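Local coordinates for Endonuclease/exonuclease/phosphatase domain-containing protein (Enterococcus faecalis, PDB 3L1W) that is of unknown function but belongs to the endonuclease/exonuclease/phosphatase family and may act as a 3'-5' RNA exonuclease, at residues A[1-6]-A[162-167]; A[5-10]-A[41-46]. All blocks are in the same frame, centred on the assembly; numbering follows the deposited sequence.

Contact 1: residues A[1-6]-A[162-167]. With SO4 (sulfate ion), chain G.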
# COMPACT_ATOMS: atom_id res chain seq x y z
N MSE A 1 0.12 -5.29 -14.93
CA MSE A 1 -0.44 -6.29 -14.02
C MSE A 1 0.33 -6.26 -12.71
O MSE A 1 1.56 -6.22 -12.71
CB MSE A 1 -0.37 -7.69 -14.64
CG MSE A 1 -0.87 -8.79 -13.72
SE MSE A 1 -0.96 -10.55 -14.56
CE MSE A 1 0.91 -10.75 -15.04
N LYS A 2 -0.40 -6.27 -11.60
CA LYS A 2 0.22 -6.39 -10.29
C LYS A 2 0.19 -7.84 -9.78
O LYS A 2 -0.84 -8.51 -9.84
CB LYS A 2 -0.42 -5.44 -9.27
CG LYS A 2 -0.18 -3.97 -9.63
CD LYS A 2 -0.39 -3.03 -8.46
CE LYS A 2 0.81 -3.03 -7.52
NZ LYS A 2 0.82 -1.83 -6.61
N ILE A 3 1.34 -8.29 -9.32
CA ILE A 3 1.52 -9.66 -8.86
C ILE A 3 2.28 -9.62 -7.55
O ILE A 3 3.00 -8.66 -7.27
CB ILE A 3 2.33 -10.48 -9.87
CG1 ILE A 3 3.74 -9.88 -10.04
CG2 ILE A 3 1.60 -10.53 -11.23
CD1 ILE A 3 4.64 -10.62 -11.02
N ALA A 4 2.16 -10.66 -6.74
CA ALA A 4 2.85 -10.66 -5.45
C ALA A 4 3.17 -12.07 -5.00
O ALA A 4 2.60 -13.05 -5.50
CB ALA A 4 2.00 -9.97 -4.40
N THR A 5 4.09 -12.17 -4.05
CA THR A 5 4.34 -13.42 -3.36
C THR A 5 4.35 -13.12 -1.86
O THR A 5 4.81 -12.07 -1.43
CB THR A 5 5.65 -14.10 -3.84
OG1 THR A 5 5.88 -15.30 -3.08
CG2 THR A 5 6.85 -13.16 -3.68
N TYR A 6 3.83 -14.05 -1.06
CA TYR A 6 3.69 -13.79 0.37
C TYR A 6 3.76 -15.12 1.11
O TYR A 6 2.89 -15.98 0.95
CB TYR A 6 2.35 -13.11 0.62
CG TYR A 6 2.13 -12.48 1.99
CD1 TYR A 6 3.19 -12.23 2.86
CD2 TYR A 6 0.85 -12.13 2.41
CE1 TYR A 6 2.97 -11.63 4.10
CE2 TYR A 6 0.62 -11.54 3.64
CZ TYR A 6 1.68 -11.29 4.48
OH TYR A 6 1.42 -10.71 5.71
N LEU A 162 6.77 -16.20 -14.58
CA LEU A 162 6.98 -15.54 -13.29
C LEU A 162 7.34 -16.62 -12.29
O LEU A 162 6.53 -17.50 -11.98
CB LEU A 162 5.71 -14.81 -12.83
CG LEU A 162 5.16 -13.75 -13.79
CD1 LEU A 162 3.74 -13.32 -13.40
CD2 LEU A 162 6.10 -12.56 -13.85
N LEU A 163 8.58 -16.59 -11.82
CA LEU A 163 9.10 -17.57 -10.87
C LEU A 163 9.15 -16.86 -9.52
O LEU A 163 10.02 -16.01 -9.30
CB LEU A 163 10.50 -18.02 -11.31
CG LEU A 163 11.27 -19.01 -10.43
CD1 LEU A 163 10.63 -20.40 -10.47
CD2 LEU A 163 12.74 -19.09 -10.87
N MSE A 164 8.22 -17.20 -8.63
CA MSE A 164 7.97 -16.35 -7.46
C MSE A 164 7.91 -17.16 -6.19
O MSE A 164 7.26 -18.19 -6.14
CB MSE A 164 6.62 -15.65 -7.60
CG MSE A 164 6.32 -15.15 -8.98
SE MSE A 164 4.52 -14.38 -9.08
CE MSE A 164 4.84 -12.84 -7.98
N GLY A 165 8.57 -16.68 -5.15
CA GLY A 165 8.37 -17.30 -3.86
C GLY A 165 9.53 -17.18 -2.90
O GLY A 165 10.38 -16.29 -3.02
N ASP A 166 9.54 -18.09 -1.95
CA ASP A 166 10.51 -18.09 -0.88
C ASP A 166 11.65 -19.04 -1.25
O ASP A 166 11.49 -20.27 -1.22
CB ASP A 166 9.80 -18.52 0.41
CG ASP A 166 10.72 -18.52 1.61
OD1 ASP A 166 11.96 -18.42 1.44
OD2 ASP A 166 10.19 -18.63 2.73
N PHE A 167 12.79 -18.48 -1.61
CA PHE A 167 13.94 -19.27 -2.04
C PHE A 167 14.75 -19.76 -0.85
O PHE A 167 15.63 -20.61 -1.02
CB PHE A 167 14.86 -18.46 -2.97
CG PHE A 167 14.32 -18.29 -4.36
CD1 PHE A 167 15.07 -18.67 -5.47
CD2 PHE A 167 13.06 -17.76 -4.57
CE1 PHE A 167 14.56 -18.51 -6.76
CE2 PHE A 167 12.55 -17.61 -5.85
CZ PHE A 167 13.30 -17.98 -6.94
S SO4 G . -3.91 -5.23 -11.25
O1 SO4 G . -4.23 -5.41 -9.83
O2 SO4 G . -5.16 -5.12 -11.99
O3 SO4 G . -3.13 -4.01 -11.42
O4 SO4 G . -3.15 -6.38 -11.74
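The carbonyl oxygen of G165 lies in the plane of the F167 ring, at its edge. H176 lies almost parallel to this ring, while Y216 meets it edge-to-face. Apolar side chains of I3, L162 and M164 carry the contact between the segments, and no hydrogen bond crosses it. I3 and L162 meet tip to tip, I3 CD1 lying 3.7 Å from both CD1 and CD2 of L162. The selenomethionine M164 crosses I3 obliquely, the bend at chi3 (68°) turning CE beyond SE so that it lies 3.8 Å from I3 CD1 and 3.3 Å from A4 O. T5 holds OG1 anti to its backbone N (chi1 177°), and OG1 comes within 3.3 Å of G165 CA; the hydroxyl is hydrogen-bonded by Q42 NE2. Away from this apolar seam, K2 N donates a nearly straight 2.8 Å hydrogen bond to O4 of a sulfate ion, probably from the crystallisation liquor, which S37 OG and K82 NZ also bond. The axes of the short strand segments 2-6 and 162-164 approach to 8.4 Å, 27° from parallel; they belong to different sheets packed face to face, with L245 and A247 of 245-251 and I217 and V219 of 215-220 flanking them.

Contact 2: residues A[5-10]-A[41-46]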
# COMPACT_ATOMS: atom_id res chain seq x y z
N THR A 5 4.09 -12.17 -4.05
CA THR A 5 4.34 -13.42 -3.36
C THR A 5 4.35 -13.12 -1.86
O THR A 5 4.81 -12.07 -1.43
CB THR A 5 5.65 -14.10 -3.84
OG1 THR A 5 5.88 -15.30 -3.08
CG2 THR A 5 6.85 -13.16 -3.68
N TYR A 6 3.83 -14.05 -1.06
CA TYR A 6 3.69 -13.79 0.37
C TYR A 6 3.76 -15.12 1.11
O TYR A 6 2.89 -15.98 0.95
CB TYR A 6 2.35 -13.11 0.62
CG TYR A 6 2.13 -12.48 1.99
CD1 TYR A 6 3.19 -12.23 2.86
CD2 TYR A 6 0.85 -12.13 2.41
CE1 TYR A 6 2.97 -11.63 4.10
CE2 TYR A 6 0.62 -11.54 3.64
CZ TYR A 6 1.68 -11.29 4.48
OH TYR A 6 1.42 -10.71 5.71
N ASN A 7 4.82 -15.29 1.89
CA ASN A 7 4.93 -16.41 2.80
C ASN A 7 4.20 -15.99 4.07
O ASN A 7 4.65 -15.07 4.77
CB ASN A 7 6.40 -16.71 3.09
CG ASN A 7 6.59 -17.88 4.05
OD1 ASN A 7 5.82 -18.06 4.98
ND2 ASN A 7 7.63 -18.67 3.82
N VAL A 8 3.07 -16.65 4.34
CA VAL A 8 2.17 -16.18 5.39
C VAL A 8 2.41 -16.80 6.76
O VAL A 8 1.65 -16.52 7.69
CB VAL A 8 0.67 -16.34 5.00
CG1 VAL A 8 0.37 -15.52 3.74
CG2 VAL A 8 0.30 -17.82 4.82
N ARG A 9 3.47 -17.61 6.86
CA ARG A 9 3.86 -18.32 8.09
C ARG A 9 2.92 -19.46 8.48
O ARG A 9 1.73 -19.25 8.77
CB ARG A 9 4.08 -17.34 9.26
CG ARG A 9 4.31 -18.01 10.62
CD ARG A 9 5.65 -18.74 10.73
NE ARG A 9 5.91 -19.08 12.13
CZ ARG A 9 6.97 -19.75 12.56
NH1 ARG A 9 7.89 -20.16 11.70
NH2 ARG A 9 7.11 -20.01 13.86
N VAL A 10 3.46 -20.67 8.48
CA VAL A 10 2.67 -21.86 8.75
C VAL A 10 2.02 -21.75 10.13
O VAL A 10 2.60 -21.19 11.05
CB VAL A 10 3.54 -23.14 8.65
CG1 VAL A 10 4.52 -23.22 9.82
CG2 VAL A 10 2.68 -24.39 8.58
N ILE A 41 1.32 -17.86 -2.56
CA ILE A 41 1.30 -17.97 -1.11
C ILE A 41 2.12 -19.18 -0.70
O ILE A 41 1.97 -20.25 -1.29
CB ILE A 41 -0.14 -18.20 -0.61
CG1 ILE A 41 -1.01 -16.98 -0.91
CG2 ILE A 41 -0.16 -18.49 0.90
CD1 ILE A 41 -0.60 -15.73 -0.12
N GLN A 42 2.98 -19.03 0.30
CA GLN A 42 3.67 -20.17 0.90
C GLN A 42 3.25 -20.40 2.35
O GLN A 42 2.81 -19.46 3.03
CB GLN A 42 5.20 -20.02 0.84
CG GLN A 42 5.76 -19.78 -0.56
CD GLN A 42 5.59 -18.34 -0.98
OE1 GLN A 42 5.77 -17.42 -0.18
NE2 GLN A 42 5.25 -18.13 -2.25
N GLU A 43 3.40 -21.64 2.80
CA GLU A 43 3.21 -22.06 4.20
C GLU A 43 1.76 -22.03 4.67
O GLU A 43 1.43 -21.36 5.64
CB GLU A 43 4.11 -21.26 5.14
CG GLU A 43 5.60 -21.46 4.87
CD GLU A 43 6.49 -21.08 6.04
OE1 GLU A 43 6.01 -21.04 7.19
OE2 GLU A 43 7.71 -20.85 5.82
N VAL A 44 0.90 -22.76 3.97
CA VAL A 44 -0.49 -22.85 4.38
C VAL A 44 -0.93 -24.29 4.59
O VAL A 44 -0.97 -25.10 3.65
CB VAL A 44 -1.43 -22.12 3.39
CG1 VAL A 44 -1.27 -20.62 3.53
CG2 VAL A 44 -1.16 -22.56 1.94
N ARG A 45 -1.26 -24.62 5.83
CA ARG A 45 -1.90 -25.88 6.15
C ARG A 45 -3.36 -25.79 5.71
O ARG A 45 -3.84 -24.71 5.33
CB ARG A 45 -1.76 -26.16 7.65
CG ARG A 45 -0.30 -26.42 8.06
CD ARG A 45 -0.16 -26.76 9.54
NE ARG A 45 -1.04 -27.86 9.92
CZ ARG A 45 -0.85 -29.12 9.55
NH1 ARG A 45 -1.71 -30.06 9.93
NH2 ARG A 45 0.19 -29.46 8.79
N PRO A 46 -4.08 -26.92 5.73
CA PRO A 46 -5.43 -26.91 5.17
C PRO A 46 -6.36 -25.87 5.79
O PRO A 46 -7.16 -25.26 5.08
CB PRO A 46 -5.94 -28.32 5.45
CG PRO A 46 -4.69 -29.16 5.39
CD PRO A 46 -3.62 -28.30 6.02
O HOH W 1 7.18 -15.13 -0.62
O HOH W 2 7.89 -20.97 9.02
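N7 carries CG anti to its backbone N (chi1 179°), and E43 sets CG anti to its carbonyl carbon (chi1 -62°) with the rest of the chain extended, so that amide and carboxylate cross obliquely, their planes 69° apart. ND2 of N7 donates in its own amide plane to E43 OE2 at 3.0 Å, reaching that oxygen from above the carboxylate plane; ND2 also hydrogen-bonds to D166. The other oxygen, OE1, takes V10 N on its anti lone pair at 2.9 Å and a water that bridges to NH1 of R9, whose NE is salt-bridged to D15. N7 OD1 accepts from R9 N, closing an Asx turn that fixes the amide's rotation. Bent at chi2, Q42 curls back along the strand and gives NE2 to T5 OG1 at 3.0 Å, roughly in the amide plane, while a second water joins that hydroxyl to Q42 OE1. N130 also accepts from NE2. The backbones pair as parallel strands: Q42 N bonds to Y6 O, and V8 N to Q42 O, each at 3.1 Å. On the apolar side, V8 CG1 lies over the rim of one face of the Y6 ring, and V8 CG2 presses unusually close, 3.5 Å, to V44 CG1. E43 and V44 face G73, forming a G1 beta bulge. The parallel pair belongs to the beta-alpha-beta unit 2-7, 20-34, 38-44 of the DNase I-like fold. Asn and Glu at these two strand ends are consistent with the metal-dependent active site of relatives, where the Glu commonly binds the metal.

Overall arrangement
Both contacts start from strand 2-7, sharing T5 and Y6, and their centres lie 12 Å apart. Along the chain 41-46 comes soon after, across helix 20-34, whereas 162-167 arrives more than a hundred residues later. Contact 2 works within one sheet, between neighbouring strands 2-7 and 38-44; contact 1 joins that sheet to the other, which contains 161-164. They touch directly where D166 meets N7 and where G165 packs on Q42. One strand thus belongs to the interior of the two-sheet fold along its earlier part and brings its polar end residues next to D166, just beyond 161-164, consistent with the family's active-site region.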